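Side-chain contact in triacylglycerol lipase (Rhizopus niveus, PDB 1LGY), which hydrolyses the ester bonds of triacylglycerols and their partial glycerides, with a strong preference for the 1- and 3-positions: residues Arg30-Gly35 with Asn64-Arg69. Residues are numbered along the deposited sequence; the frame is centred on the assembly and turned at random.
Sequences RSVVPG and NGYVLR
V32 meets Y66, and V33 meets N64 and G65, an example of a loop lying against a β-strand where, between these two segments, the contact is van der Waals only. The V32 methyl CG1 lies over one face of the Y66 ring, 4.2 Å from its centroid and 26° off the ring normal, a CH-pi contact shifted toward the CD2-CE2 side, where CG1 and CE2 are 3.8 Å apart. Y66 holds its ring up toward the loop because CG sits between the backbone N and carbonyl carbon (chi1 62°), and its OH is hydrogen-bonded to OG1 of T26, at the C-terminal end of helix 11-26. V33 uses CG2, which packs 3.6 Å from the carbonyl O of G65 and 4.0 Å from CB of N64. The amide of N64 is held elsewhere, ND2 by D62 and OD1 by T57. Against this buried patch, the far side of the turn is looser: R30 and P34 are exposed. G35 N bonds R30 O at 2.7 Å to close the turn, which has a cis peptide before P34. The loop between helices 11-26 and 41-46 lies across edge strand 51-58, V32 on I52 and V33 on T55 and T57, and reaches strand 63-70, itself flanked by strand 75-81.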
loop_
_atom_site.group_PDB
_atom_site.type_symbol
_atom_site.label_atom_id
_atom_site.label_comp_id
_atom_site.label_asym_id
_atom_site.label_seq_id
_atom_site.Cartn_x
_atom_site.Cartn_y
_atom_site.Cartn_z
ATOM N N ARG A 30 13.220 5.077 11.189
ATOM C CA ARG A 30 13.734 4.135 12.155
ATOM C C ARG A 30 13.106 4.362 13.515
ATOM O O ARG A 30 12.750 3.399 14.194
ATOM C CB ARG A 30 15.222 4.277 12.359
ATOM C CG ARG A 30 16.145 3.921 11.216
ATOM C CD ARG A 30 16.734 2.549 11.485
ATOM N NE ARG A 30 17.587 2.505 12.676
ATOM C CZ ARG A 30 17.771 1.360 13.361
ATOM N NH1 ARG A 30 17.199 0.190 13.017
ATOM N NH2 ARG A 30 18.554 1.383 14.434
ATOM N N SER A 31 12.960 5.640 13.901
ATOM C CA SER A 31 12.384 6.001 15.178
ATOM C C SER A 31 10.940 5.546 15.327
ATOM O O SER A 31 10.440 5.383 16.442
ATOM C CB SER A 31 12.473 7.519 15.364
ATOM O OG SER A 31 11.289 8.225 14.998
ATOM N N VAL A 32 10.229 5.347 14.216
ATOM C CA VAL A 32 8.904 4.782 14.297
ATOM C C VAL A 32 9.076 3.277 14.365
ATOM O O VAL A 32 8.694 2.651 15.334
ATOM C CB VAL A 32 8.113 5.218 13.082
ATOM C CG1 VAL A 32 6.694 4.650 13.114
ATOM C CG2 VAL A 32 8.028 6.727 13.086
ATOM N N VAL A 33 9.678 2.653 13.392
ATOM C CA VAL A 33 9.903 1.222 13.478
ATOM C C VAL A 33 11.380 1.002 13.087
ATOM O O VAL A 33 11.868 1.505 12.073
ATOM C CB VAL A 33 8.847 0.489 12.544
ATOM C CG1 VAL A 33 8.945 0.951 11.113
ATOM C CG2 VAL A 33 9.124 -0.994 12.523
ATOM N N PRO A 34 12.192 0.348 13.946
ATOM C CA PRO A 34 11.774 -0.258 15.209
ATOM C C PRO A 34 11.811 0.629 16.439
ATOM O O PRO A 34 11.796 0.100 17.541
ATOM C CB PRO A 34 12.682 -1.443 15.272
ATOM C CG PRO A 34 13.993 -0.845 14.843
ATOM C CD PRO A 34 13.609 0.083 13.699
ATOM N N GLY A 35 11.799 1.945 16.293
ATOM C CA GLY A 35 12.002 2.835 17.413
ATOM C C GLY A 35 10.881 2.962 18.400
ATOM O O GLY A 35 11.099 3.339 19.544
ATOM N N ASN A 64 9.106 -4.222 7.253
ATOM C CA ASN A 64 8.763 -3.655 8.542
ATOM C C ASN A 64 7.358 -3.092 8.516
ATOM O O ASN A 64 6.779 -2.957 7.453
ATOM C CB ASN A 64 9.718 -2.576 8.899
ATOM C CG ASN A 64 11.147 -3.041 8.829
ATOM O OD1 ASN A 64 11.775 -3.200 9.852
ATOM N ND2 ASN A 64 11.693 -3.230 7.625
ATOM N N GLY A 65 6.741 -2.848 9.666
ATOM C CA GLY A 65 5.414 -2.299 9.650
ATOM C C GLY A 65 4.983 -1.892 11.028
ATOM O O GLY A 65 5.722 -2.082 11.988
ATOM N N TYR A 66 3.796 -1.356 11.190
ATOM C CA TYR A 66 3.326 -1.070 12.527
ATOM C C TYR A 66 1.831 -0.947 12.659
ATOM O O TYR A 66 1.154 -0.645 11.685
ATOM C CB TYR A 66 3.939 0.201 13.015
ATOM C CG TYR A 66 3.612 1.466 12.242
ATOM C CD1 TYR A 66 2.461 2.203 12.538
ATOM C CD2 TYR A 66 4.505 1.925 11.274
ATOM C CE1 TYR A 66 2.195 3.405 11.870
ATOM C CE2 TYR A 66 4.249 3.132 10.605
ATOM C CZ TYR A 66 3.097 3.847 10.915
ATOM O OH TYR A 66 2.811 4.998 10.230
ATOM N N VAL A 67 1.246 -1.169 13.837
ATOM C CA VAL A 67 -0.195 -0.951 14.006
ATOM C C VAL A 67 -0.276 0.345 14.814
ATOM O O VAL A 67 0.470 0.568 15.775
ATOM C CB VAL A 67 -0.832 -2.134 14.771
ATOM C CG1 VAL A 67 -2.286 -1.822 15.026
ATOM C CG2 VAL A 67 -0.782 -3.421 13.936
ATOM N N LEU A 68 -1.160 1.243 14.419
ATOM C CA LEU A 68 -1.230 2.517 15.109
ATOM C C LEU A 68 -2.690 2.803 15.404
ATOM O O LEU A 68 -3.485 2.525 14.519
ATOM C CB LEU A 68 -0.622 3.540 14.172
ATOM C CG LEU A 68 -0.653 5.004 14.574
ATOM C CD1 LEU A 68 0.561 5.364 15.389
ATOM C CD2 LEU A 68 -0.625 5.865 13.323
ATOM N N ARG A 69 -3.138 3.253 16.578
ATOM C CA ARG A 69 -4.536 3.653 16.781
ATOM C C ARG A 69 -4.608 5.158 17.033
ATOM O O ARG A 69 -3.693 5.814 17.533
ATOM C CB ARG A 69 -5.113 2.906 17.957
ATOM C CG ARG A 69 -6.601 3.068 18.135
ATOM C CD ARG A 69 -6.952 2.500 19.460
ATOM N NE ARG A 69 -6.464 3.364 20.514
ATOM C CZ ARG A 69 -5.884 2.856 21.587
ATOM N NH1 ARG A 69 -5.731 1.558 21.772
ATOM N NH2 ARG A 69 -5.343 3.664 22.469
#